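Local coordinates for protein cGAS/DncV-like nucleotidyltransferase in E. coli homolog (Elizabethkingia meningoseptica ATCC 13253 = NBRC 12535, PDB 6E0O) that synthesises cyclic dinucleotide second messengers, probably from ATP or GTP with magnesium, as the signalling enzyme of a CBASS antiphage defence system, at residues K102-F113 with R119-N127; Y189-N200 with V214-V223. All coordinates share one frame; numbering follows the deposited sequence. Where two conformers were deposited one is given.

Contact 1: residues K102-F113 with R119-N127; sequences KADTEEALRNVF and RKNKCIQVN. With nucleotides of chain B.
Lys102 and Arg119 come from opposite directions, Lys102 CD lying over one face of the guanidinium, toward its rim, 3.5 Å from Arg119 NH2. At the edge of the same group lies Glu106 OE1, in its plane and 3.5 Å from Arg119 NH1, a long salt bridge with carboxylate and guanidinium planes 57° apart. Glu106 OE2 turns instead to Arg110, accepting from Arg110 NH1 at 3.0 Å through its anti lone pair, which joins the three residues in a salt-bridge network; a water links OE2 to Arg119 N. With CG anti to the backbone N (chi1 -174°) and the chain extended, Lys102 reaches past the guanidinium, and its NZ donates to Lys120 O at 2.9 Å. Asp162 forms salt bridges with both Lys102 NZ and Arg119 NE, probably offsetting their like charges.

Farther along the helix the contact is apolar. Leu109 CD1 packs 3.7 Å from Ile124 CG2 and also meets Val126, whose CG1 makes a CH-pi contact over one face of Phe113, 3.9 Å from the ring centroid.

In the turn, Lys122 NZ donates to OP1 of A2 of chain B at 3.2 Å, consistent with an ATP-binding role. Residues 102-113 of helix 98-113 run nearly parallel to strand 124-126 (12° between the axes), which pairs antiparallel with strands 117-119 and 135-147, while helix 21-38 touches the helix through Thr105, Ala108, Val112 and Phe113.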
loop_
_atom_site.group_PDB
_atom_site.type_symbol
_atom_site.label_atom_id
_atom_site.label_comp_id
_atom_site.label_asym_id
_atom_site.label_seq_id
_atom_site.Cartn_x
_atom_site.Cartn_y
_atom_site.Cartn_z
ATOM N N LYS A 102 19.532 -0.437 9.736
ATOM C CA LYS A 102 19.036 -1.575 8.972
ATOM C C LYS A 102 19.827 -2.833 9.299
ATOM O O LYS A 102 19.256 -3.923 9.405
ATOM C CB LYS A 102 19.045 -1.258 7.477
ATOM C CG LYS A 102 18.409 -2.342 6.636
ATOM C CD LYS A 102 18.153 -1.884 5.219
ATOM C CE LYS A 102 17.509 -2.966 4.385
ATOM N NZ LYS A 102 17.357 -2.521 2.979
ATOM N N ALA A 103 21.144 -2.702 9.468
ATOM C CA ALA A 103 21.956 -3.858 9.843
ATOM C C ALA A 103 21.563 -4.387 11.217
ATOM O O ALA A 103 21.484 -5.601 11.428
ATOM C CB ALA A 103 23.438 -3.490 9.828
ATOM N N ASP A 104 21.312 -3.488 12.168
ATOM C CA ASP A 104 20.912 -3.914 13.503
ATOM C C ASP A 104 19.537 -4.566 13.478
ATOM O O ASP A 104 19.280 -5.524 14.219
ATOM C CB ASP A 104 20.913 -2.710 14.445
ATOM C CG ASP A 104 22.311 -2.223 14.782
ATOM O OD1 ASP A 104 23.306 -2.900 14.426
ATOM O OD2 ASP A 104 22.410 -1.146 15.406
ATOM N N THR A 105 18.643 -4.059 12.626
ATOM C CA THR A 105 17.323 -4.658 12.468
ATOM C C THR A 105 17.449 -6.068 11.910
ATOM O O THR A 105 16.816 -7.005 12.405
ATOM C CB THR A 105 16.473 -3.786 11.541
ATOM O OG1 THR A 105 16.339 -2.477 12.094
ATOM C CG2 THR A 105 15.088 -4.377 11.377
ATOM N N GLU A 106 18.278 -6.235 10.876
ATOM C CA GLU A 106 18.499 -7.560 10.308
ATOM C C GLU A 106 19.060 -8.515 11.354
ATOM O O GLU A 106 18.632 -9.668 11.451
ATOM C CB GLU A 106 19.430 -7.435 9.102
ATOM C CG GLU A 106 19.652 -8.726 8.365
ATOM C CD GLU A 106 20.557 -8.574 7.153
ATOM O OE1 GLU A 106 20.991 -7.441 6.851
ATOM O OE2 GLU A 106 20.836 -9.595 6.498
ATOM N N GLU A 107 19.995 -8.033 12.171
ATOM C CA GLU A 107 20.597 -8.867 13.206
ATOM C C GLU A 107 19.565 -9.284 14.241
ATOM O O GLU A 107 19.503 -10.454 14.634
ATOM C CB GLU A 107 21.720 -8.072 13.857
ATOM C CG GLU A 107 22.512 -8.782 14.895
ATOM C CD GLU A 107 23.751 -7.990 15.270
ATOM O OE1 GLU A 107 24.524 -7.623 14.359
ATOM O OE2 GLU A 107 23.937 -7.722 16.473
ATOM N N ALA A 108 18.753 -8.335 14.709
ATOM C CA ALA A 108 17.717 -8.658 15.684
ATOM C C ALA A 108 16.796 -9.740 15.148
ATOM O O ALA A 108 16.409 -10.657 15.879
ATOM C CB ALA A 108 16.921 -7.398 16.032
ATOM N N LEU A 109 16.443 -9.651 13.864
ATOM C CA LEU A 109 15.550 -10.633 13.267
ATOM C C LEU A 109 16.259 -11.963 13.057
ATOM O O LEU A 109 15.697 -13.023 13.352
ATOM C CB LEU A 109 14.987 -10.070 11.967
ATOM C CG LEU A 109 14.084 -8.841 12.150
ATOM C CD1 LEU A 109 13.806 -8.171 10.810
ATOM C CD2 LEU A 109 12.782 -9.244 12.826
ATOM N N ARG A 110 17.501 -11.933 12.578
ATOM C CA ARG A 110 18.215 -13.182 12.331
ATOM C C ARG A 110 18.460 -13.955 13.624
ATOM O O ARG A 110 18.453 -15.192 13.621
ATOM C CB ARG A 110 19.546 -12.888 11.644
ATOM C CG ARG A 110 20.227 -14.136 11.135
ATOM C CD ARG A 110 21.341 -13.893 10.149
ATOM N NE ARG A 110 21.039 -12.933 9.129
ATOM C CZ ARG A 110 20.286 -13.271 8.107
ATOM N NH1 ARG A 110 20.011 -12.408 7.157
ATOM N NH2 ARG A 110 19.789 -14.508 8.050
ATOM N N ASN A 111 18.659 -13.252 14.743
ATOM C CA ASN A 111 18.905 -13.953 15.998
ATOM C C ASN A 111 17.745 -14.862 16.355
ATOM O O ASN A 111 17.956 -15.890 17.005
ATOM C CB ASN A 111 19.137 -12.969 17.141
ATOM C CG ASN A 111 20.480 -12.311 17.072
ATOM O OD1 ASN A 111 21.405 -12.842 16.458
ATOM N ND2 ASN A 111 20.608 -11.156 17.711
ATOM N N VAL A 112 16.530 -14.501 15.937
ATOM C CA VAL A 112 15.314 -15.252 16.253
ATOM C C VAL A 112 14.886 -16.147 15.105
ATOM O O VAL A 112 14.561 -17.315 15.306
ATOM C CB VAL A 112 14.175 -14.287 16.646
ATOM C CG1 VAL A 112 12.843 -15.041 16.770
ATOM C CG2 VAL A 112 14.520 -13.556 17.929
ATOM N N PHE A 113 14.852 -15.608 13.891
ATOM C CA PHE A 113 14.263 -16.298 12.751
ATOM C C PHE A 113 15.297 -16.932 11.834
ATOM O O PHE A 113 14.913 -17.560 10.839
ATOM C CB PHE A 113 13.385 -15.327 11.954
ATOM C CG PHE A 113 12.297 -14.699 12.765
ATOM C CD1 PHE A 113 11.182 -15.426 13.107
ATOM C CD2 PHE A 113 12.384 -13.382 13.182
ATOM C CE1 PHE A 113 10.173 -14.855 13.852
ATOM C CE2 PHE A 113 11.375 -12.804 13.927
ATOM C CZ PHE A 113 10.280 -13.546 14.270
ATOM N N ARG A 119 17.556 -10.036 3.597
ATOM C CA ARG A 119 17.619 -8.606 3.353
ATOM C C ARG A 119 17.150 -8.305 1.939
ATOM O O ARG A 119 17.554 -8.971 0.980
ATOM C CB ARG A 119 19.045 -8.113 3.543
ATOM C CG ARG A 119 19.184 -6.641 3.282
ATOM C CD ARG A 119 20.517 -6.143 3.753
ATOM N NE ARG A 119 20.701 -4.729 3.464
ATOM C CZ ARG A 119 21.250 -3.865 4.309
ATOM N NH1 ARG A 119 21.633 -4.268 5.517
ATOM N NH2 ARG A 119 21.385 -2.595 3.959
ATOM N N LYS A 120 16.293 -7.299 1.815
ATOM C CA LYS A 120 15.788 -6.832 0.533
ATOM C C LYS A 120 16.153 -5.362 0.346
ATOM O O LYS A 120 16.676 -4.708 1.249
ATOM C CB LYS A 120 14.276 -7.044 0.426
ATOM C CG LYS A 120 13.828 -8.470 0.662
ATOM C CD LYS A 120 14.323 -9.420 -0.410
ATOM C CE LYS A 120 13.977 -10.857 -0.040
ATOM N NZ LYS A 120 14.438 -11.841 -1.058
ATOM N N ASN A 121 15.838 -4.832 -0.838
ATOM C CA ASN A 121 16.270 -3.483 -1.186
ATOM C C ASN A 121 15.683 -2.437 -0.245
ATOM O O ASN A 121 16.364 -1.464 0.110
ATOM C CB ASN A 121 15.879 -3.187 -2.632
ATOM C CG ASN A 121 16.507 -1.913 -3.154
ATOM O OD1 ASN A 121 17.665 -1.613 -2.862
ATOM N ND2 ASN A 121 15.744 -1.152 -3.927
ATOM N N LYS A 122 14.420 -2.610 0.159
ATOM C CA LYS A 122 13.702 -1.597 0.922
ATOM C C LYS A 122 13.223 -2.099 2.277
ATOM O O LYS A 122 12.529 -1.358 2.982
ATOM C CB LYS A 122 12.510 -1.060 0.123
ATOM C CG LYS A 122 12.897 -0.292 -1.123
ATOM C CD LYS A 122 11.689 0.257 -1.869
ATOM C CE LYS A 122 12.073 0.741 -3.258
ATOM N NZ LYS A 122 10.889 1.168 -4.043
ATOM N N CYS A 123 13.594 -3.313 2.674
ATOM C CA CYS A 123 13.082 -3.901 3.906
ATOM C C CYS A 123 13.927 -5.116 4.257
ATOM O O CYS A 123 14.834 -5.504 3.516
ATOM C CB CYS A 123 11.613 -4.294 3.737
ATOM S SG CYS A 123 11.332 -5.620 2.528
ATOM N N ILE A 124 13.619 -5.708 5.408
ATOM C CA ILE A 124 14.117 -7.024 5.788
ATOM C C ILE A 124 12.921 -7.973 5.739
ATOM O O ILE A 124 11.936 -7.782 6.462
ATOM C CB ILE A 124 14.749 -7.029 7.188
ATOM C CG1 ILE A 124 15.825 -5.957 7.359
ATOM C CG2 ILE A 124 15.272 -8.429 7.462
ATOM C CD1 ILE A 124 17.026 -6.106 6.474
ATOM N N GLN A 125 12.997 -8.994 4.901
ATOM C CA GLN A 125 11.919 -9.962 4.800
ATOM C C GLN A 125 12.125 -11.064 5.822
ATOM O O GLN A 125 13.235 -11.575 5.985
ATOM C CB GLN A 125 11.896 -10.557 3.395
ATOM C CG GLN A 125 10.756 -11.494 3.105
ATOM C CD GLN A 125 10.751 -11.915 1.651
ATOM O OE1 GLN A 125 11.138 -13.029 1.320
ATOM N NE2 GLN A 125 10.340 -11.012 0.776
ATOM N N VAL A 126 11.049 -11.421 6.506
ATOM C CA VAL A 126 11.025 -12.562 7.409
ATOM C C VAL A 126 10.037 -13.560 6.815
ATOM O O VAL A 126 8.818 -13.380 6.903
ATOM C CB VAL A 126 10.649 -12.173 8.842
ATOM C CG1 VAL A 126 10.710 -13.412 9.725
ATOM C CG2 VAL A 126 11.552 -11.059 9.373
ATOM N N ASN A 127 10.556 -14.616 6.200
ATOM C CA ASN A 127 9.706 -15.586 5.534
ATOM C C ASN A 127 8.833 -16.313 6.545
ATOM O O ASN A 127 9.280 -16.666 7.642
ATOM C CB ASN A 127 10.570 -16.563 4.754
ATOM C CG ASN A 127 11.236 -15.899 3.571
ATOM O OD1 ASN A 127 12.436 -16.022 3.369
ATOM N ND2 ASN A 127 10.444 -15.196 2.775
ATOM P P A B 2 8.113 -2.525 -3.298
ATOM O OP1 A B 2 8.980 -1.321 -3.383
ATOM O OP2 A B 2 8.556 -3.787 -3.952
ATOM O "O5'" A B 2 7.875 -2.841 -1.753
ATOM C "C5'" A B 2 8.862 -3.513 -0.974
ATOM C "C4'" A B 2 8.707 -3.215 0.498
ATOM O "O4'" A B 2 9.068 -1.828 0.730
ATOM C "C3'" A B 2 7.295 -3.390 1.049
ATOM O "O3'" A B 2 7.346 -3.866 2.393
ATOM C "C2'" A B 2 6.733 -1.975 1.015
ATOM O "O2'" A B 2 5.714 -1.720 1.961
ATOM C "C1'" A B 2 7.974 -1.128 1.288
ATOM N N9 A B 2 7.913 0.187 0.651
ATOM C C8 A B 2 8.067 0.467 -0.687
ATOM N N7 A B 2 7.954 1.737 -0.981
ATOM C C5 A B 2 7.695 2.336 0.244
ATOM C C6 A B 2 7.464 3.675 0.618
ATOM N N6 A B 2 7.460 4.710 -0.224
ATOM N N1 A B 2 7.254 3.907 1.922
ATOM C C2 A B 2 7.248 2.898 2.790
ATOM N N3 A B 2 7.452 1.600 2.565
ATOM C C4 A B 2 7.671 1.389 1.258
HETATM O O HOH W 1 20.034 -11.480 3.968
#

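Contact 2: residues Y189-N200 with V214-V223; sequences YKRMVRILKVVN and VSSFFIECLV
The Tyr189 ring meets the 214-223 segment at its edge: Val223 CG1 lies near the ring plane, 3.6 Å from Tyr189 CD1, and Glu220 O lies in the plane beside the hydroxyl. This edge belongs to a knobs-into-holes packing of two helices, whose segments cross at 138° with axes 9.5 Å apart. Tyr189 OH donates to Glu220 O at 2.8 Å from above the carbonyl plane, 41° out of it, and a water joins the same hydroxyl to Glu220 OE1, which also bonds to His174. The Phe217 ring, turned off this interface, carries Cys221 SG over one face.

Ile219 fits among Val193, Leu196, Lys197 and Asn200, its CG2 branch 3.9 Å from Leu196 CB. One turn on, Val223 enters the hole made by Tyr189, Met192, Val193 and Leu196; with CG1 anti to the backbone N, that branch faces the tyrosine while CG2 meets Leu196 CD1.

Polar groups border this buried seam. Lys197 bends at chi3, and its NZ donates to Thr54 O and, in the Ser216 conformer given, to Ser216 OG; both side chains also reach a bound modified group, probably part of the linear dinucleotide, consistent with a GTP-site role. Just before helix 216-224 begins, Val214 slides past Asn200 in the opposite direction. Ser215 provides the N-cap, its OG accepting from Phe218 N at 3.0 Å with an N-H...O angle of 161°.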
loop_
_atom_site.group_PDB
_atom_site.type_symbol
_atom_site.label_atom_id
_atom_site.label_comp_id
_atom_site.label_asym_id
_atom_site.label_seq_id
_atom_site.Cartn_x
_atom_site.Cartn_y
_atom_site.Cartn_z
ATOM N N TYR A 189 -15.191 2.882 -2.332
ATOM C CA TYR A 189 -13.824 3.261 -2.693
ATOM C C TYR A 189 -12.872 2.061 -2.556
ATOM O O TYR A 189 -12.203 1.656 -3.518
ATOM C CB TYR A 189 -13.337 4.469 -1.866
ATOM C CG TYR A 189 -11.832 4.622 -1.923
ATOM C CD1 TYR A 189 -11.182 4.786 -3.139
ATOM C CD2 TYR A 189 -11.061 4.554 -0.771
ATOM C CE1 TYR A 189 -9.814 4.874 -3.205
ATOM C CE2 TYR A 189 -9.679 4.642 -0.835
ATOM C CZ TYR A 189 -9.064 4.807 -2.050
ATOM O OH TYR A 189 -7.690 4.882 -2.101
ATOM N N LYS A 190 -12.803 1.459 -1.362
ATOM C CA LYS A 190 -11.853 0.363 -1.185
ATOM C C LYS A 190 -12.302 -0.891 -1.922
ATOM O O LYS A 190 -11.465 -1.680 -2.361
ATOM C CB LYS A 190 -11.600 0.068 0.294
ATOM C CG LYS A 190 -10.822 1.180 0.979
ATOM C CD LYS A 190 -10.421 0.842 2.392
ATOM C CE LYS A 190 -9.624 1.983 3.004
ATOM N NZ LYS A 190 -9.255 1.651 4.407
ATOM N N ARG A 191 -13.613 -1.092 -2.067
ATOM C CA ARG A 191 -14.109 -2.236 -2.826
ATOM C C ARG A 191 -13.679 -2.157 -4.283
ATOM O O ARG A 191 -13.294 -3.171 -4.873
ATOM C CB ARG A 191 -15.625 -2.339 -2.659
ATOM C CG ARG A 191 -15.960 -2.822 -1.273
ATOM C CD ARG A 191 -17.423 -2.818 -0.960
ATOM N NE ARG A 191 -17.600 -3.068 0.468
ATOM C CZ ARG A 191 -18.773 -3.116 1.074
ATOM N NH1 ARG A 191 -19.877 -2.947 0.366
ATOM N NH2 ARG A 191 -18.831 -3.317 2.379
ATOM N N MET A 192 -13.697 -0.954 -4.863
ATOM C CA MET A 192 -13.223 -0.770 -6.229
ATOM C C MET A 192 -11.707 -0.942 -6.325
ATOM O O MET A 192 -11.211 -1.537 -7.288
ATOM C CB MET A 192 -13.647 0.607 -6.735
ATOM C CG MET A 192 -15.153 0.731 -6.928
ATOM S SD MET A 192 -15.803 -0.398 -8.187
ATOM C CE MET A 192 -17.181 -1.152 -7.333
ATOM N N VAL A 193 -10.958 -0.453 -5.329
ATOM C CA VAL A 193 -9.521 -0.717 -5.289
ATOM C C VAL A 193 -9.270 -2.216 -5.307
ATOM O O VAL A 193 -8.423 -2.719 -6.057
ATOM C CB VAL A 193 -8.883 -0.063 -4.053
ATOM C CG1 VAL A 193 -7.461 -0.591 -3.830
ATOM C CG2 VAL A 193 -8.876 1.448 -4.173
ATOM N N ARG A 194 -9.990 -2.956 -4.459
ATOM C CA ARG A 194 -9.784 -4.398 -4.394
ATOM C C ARG A 194 -10.102 -5.066 -5.727
ATOM O O ARG A 194 -9.359 -5.943 -6.178
ATOM C CB ARG A 194 -10.586 -4.999 -3.246
ATOM C CG ARG A 194 -10.088 -4.530 -1.893
ATOM C CD ARG A 194 -10.866 -5.229 -0.765
ATOM N NE ARG A 194 -10.889 -4.423 0.447
ATOM C CZ ARG A 194 -11.982 -3.911 1.007
ATOM N NH1 ARG A 194 -13.189 -4.124 0.489
ATOM N NH2 ARG A 194 -11.868 -3.186 2.105
ATOM N N ILE A 195 -11.203 -4.679 -6.375
ATOM C CA ILE A 195 -11.522 -5.266 -7.677
ATOM C C ILE A 195 -10.382 -5.029 -8.659
ATOM O O ILE A 195 -9.965 -5.933 -9.387
ATOM C CB ILE A 195 -12.849 -4.713 -8.225
ATOM C CG1 ILE A 195 -14.033 -5.233 -7.423
ATOM C CG2 ILE A 195 -12.997 -5.080 -9.702
ATOM C CD1 ILE A 195 -15.320 -4.470 -7.685
ATOM N N LEU A 196 -9.883 -3.798 -8.716
ATOM C CA LEU A 196 -8.818 -3.484 -9.659
ATOM C C LEU A 196 -7.514 -4.192 -9.308
ATOM O O LEU A 196 -6.748 -4.532 -10.211
ATOM C CB LEU A 196 -8.641 -1.970 -9.774
ATOM C CG LEU A 196 -9.815 -1.273 -10.476
ATOM C CD1 LEU A 196 -9.640 0.240 -10.387
ATOM C CD2 LEU A 196 -9.958 -1.677 -11.925
ATOM N N LYS A 197 -7.245 -4.427 -8.019
ATOM C CA LYS A 197 -6.092 -5.245 -7.647
ATOM C C LYS A 197 -6.265 -6.686 -8.118
ATOM O O LYS A 197 -5.308 -7.315 -8.585
ATOM C CB LYS A 197 -5.851 -5.176 -6.135
ATOM C CG LYS A 197 -5.309 -3.823 -5.664
ATOM C CD LYS A 197 -5.091 -3.765 -4.158
ATOM C CE LYS A 197 -3.979 -4.677 -3.694
ATOM N NZ LYS A 197 -3.621 -4.406 -2.269
ATOM N N VAL A 198 -7.475 -7.235 -7.996
ATOM C CA VAL A 198 -7.732 -8.576 -8.519
ATOM C C VAL A 198 -7.470 -8.618 -10.019
ATOM O O VAL A 198 -6.811 -9.531 -10.527
ATOM C CB VAL A 198 -9.169 -9.009 -8.194
ATOM C CG1 VAL A 198 -9.563 -10.236 -9.020
ATOM C CG2 VAL A 198 -9.323 -9.286 -6.715
ATOM N N VAL A 199 -7.990 -7.633 -10.753
ATOM C CA VAL A 199 -7.778 -7.605 -12.196
ATOM C C VAL A 199 -6.291 -7.464 -12.514
ATOM O O VAL A 199 -5.777 -8.106 -13.438
ATOM C CB VAL A 199 -8.634 -6.502 -12.846
ATOM C CG1 VAL A 199 -8.317 -6.391 -14.321
ATOM C CG2 VAL A 199 -10.118 -6.789 -12.633
ATOM N N ASN A 200 -5.586 -6.615 -11.765
ATOM C CA ASN A 200 -4.142 -6.478 -11.943
ATOM C C ASN A 200 -3.439 -7.829 -11.822
ATOM O O ASN A 200 -2.639 -8.208 -12.690
ATOM C CB ASN A 200 -3.600 -5.477 -10.918
ATOM C CG ASN A 200 -2.151 -5.121 -11.140
ATOM O OD1 ASN A 200 -1.677 -5.039 -12.268
ATOM N ND2 ASN A 200 -1.437 -4.902 -10.051
ATOM N N VAL A 214 1.652 -1.210 -12.693
ATOM C CA VAL A 214 1.050 -0.454 -11.604
ATOM C C VAL A 214 1.258 -1.218 -10.303
ATOM O O VAL A 214 1.325 -2.449 -10.282
ATOM C CB VAL A 214 -0.460 -0.183 -11.826
ATOM C CG1 VAL A 214 -0.684 0.599 -13.110
ATOM C CG2 VAL A 214 -1.241 -1.489 -11.810
ATOM N N SER A 215 1.376 -0.475 -9.220
ATOM C CA SER A 215 1.477 -1.039 -7.885
ATOM C C SER A 215 0.141 -0.858 -7.177
ATOM O O SER A 215 -0.730 -0.102 -7.617
ATOM C CB SER A 215 2.551 -0.288 -7.097
ATOM O OG SER A 215 2.099 1.040 -6.869
ATOM N N SER A 216 -0.006 -1.541 -6.043
ATOM C CA SER A 216 -1.188 -1.345 -5.209
ATOM C C SER A 216 -1.333 0.114 -4.805
ATOM O O SER A 216 -2.431 0.674 -4.850
ATOM C CB SER A 216 -1.115 -2.218 -3.954
ATOM O OG SER A 216 -2.149 -1.862 -3.040
ATOM N N PHE A 217 -0.226 0.748 -4.410
ATOM C CA PHE A 217 -0.267 2.155 -4.038
ATOM C C PHE A 217 -0.804 2.999 -5.184
ATOM O O PHE A 217 -1.632 3.895 -4.981
ATOM C CB PHE A 217 1.140 2.615 -3.645
ATOM C CG PHE A 217 1.229 4.071 -3.300
ATOM C CD1 PHE A 217 0.857 4.518 -2.043
ATOM C CD2 PHE A 217 1.685 4.993 -4.225
ATOM C CE1 PHE A 217 0.937 5.851 -1.722
ATOM C CE2 PHE A 217 1.758 6.334 -3.903
ATOM C CZ PHE A 217 1.386 6.758 -2.651
ATOM N N PHE A 218 -0.315 2.748 -6.395
ATOM C CA PHE A 218 -0.738 3.522 -7.554
ATOM C C PHE A 218 -2.230 3.348 -7.795
ATOM O O PHE A 218 -2.950 4.329 -8.010
ATOM C CB PHE A 218 0.098 3.068 -8.746
ATOM C CG PHE A 218 0.042 3.965 -9.948
ATOM C CD1 PHE A 218 0.439 5.283 -9.883
ATOM C CD2 PHE A 218 -0.334 3.453 -11.173
ATOM C CE1 PHE A 218 0.426 6.081 -11.004
ATOM C CE2 PHE A 218 -0.349 4.251 -12.290
ATOM C CZ PHE A 218 0.056 5.559 -12.205
ATOM N N ILE A 219 -2.718 2.106 -7.736
ATOM C CA ILE A 219 -4.149 1.860 -7.913
ATOM C C ILE A 219 -4.950 2.619 -6.859
ATOM O O ILE A 219 -5.953 3.277 -7.163
ATOM C CB ILE A 219 -4.443 0.347 -7.879
ATOM C CG1 ILE A 219 -3.802 -0.344 -9.084
ATOM C CG2 ILE A 219 -5.951 0.087 -7.812
ATOM C CD1 ILE A 219 -3.913 -1.860 -9.065
ATOM N N GLU A 220 -4.516 2.532 -5.596
ATOM C CA GLU A 220 -5.230 3.216 -4.525
ATOM C C GLU A 220 -5.322 4.708 -4.786
ATOM O O GLU A 220 -6.382 5.317 -4.580
ATOM C CB GLU A 220 -4.545 2.957 -3.187
ATOM C CG GLU A 220 -4.763 1.544 -2.688
ATOM C CD GLU A 220 -4.070 1.248 -1.387
ATOM O OE1 GLU A 220 -4.218 2.010 -0.410
ATOM O OE2 GLU A 220 -3.370 0.225 -1.356
ATOM N N CYS A 221 -4.225 5.315 -5.254
ATOM C CA CYS A 221 -4.234 6.749 -5.521
ATOM C C CYS A 221 -5.121 7.088 -6.713
ATOM O O CYS A 221 -5.832 8.096 -6.686
ATOM C CB CYS A 221 -2.810 7.251 -5.763
ATOM S SG CYS A 221 -1.708 7.228 -4.317
ATOM N N LEU A 222 -5.085 6.275 -7.774
ATOM C CA LEU A 222 -5.919 6.559 -8.938
ATOM C C LEU A 222 -7.391 6.566 -8.556
ATOM O O LEU A 222 -8.126 7.501 -8.892
ATOM C CB LEU A 222 -5.684 5.530 -10.038
ATOM C CG LEU A 222 -4.308 5.550 -10.703
ATOM C CD1 LEU A 222 -4.165 4.316 -11.592
ATOM C CD2 LEU A 222 -4.097 6.821 -11.487
ATOM N N VAL A 223 -7.852 5.517 -7.870
ATOM C CA VAL A 223 -9.266 5.451 -7.521
ATOM C C VAL A 223 -9.624 6.567 -6.545
ATOM O O VAL A 223 -10.751 7.078 -6.564
ATOM C CB VAL A 223 -9.626 4.051 -6.987
ATOM C CG1 VAL A 223 -11.106 3.964 -6.693
ATOM C CG2 VAL A 223 -9.222 2.972 -7.985
HETATM O O HOH W 2 -6.427 3.362 0.049
HETATM O O HOH W 3 1.028 -4.233 -12.842
HETATM O O HOH W 4 1.637 -4.847 -9.620
#

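How the contacts relate
From the N terminus, contact 1 comes first: the chain leaves helix 98-113, makes strand 117-119 and turns into strand 124-126, so only five residues, two of them in strand 117-119, separate its segments. It ties that helix to the nucleotidyltransferase sheet. The chain then passes through strands 135-147, 152-160 and 166-169 and helix 171-184 before contact 2 opens on helix 188-205 and closes, thirteen residues later, on helix 216-224. The two follow in series, neither nesting nor crossing, and do not touch: their centres are 29 Å apart and nearest atoms about 9 Å. Each contributes residues consistent with nucleotide binding, so the sheet side and the helical side probably face one site.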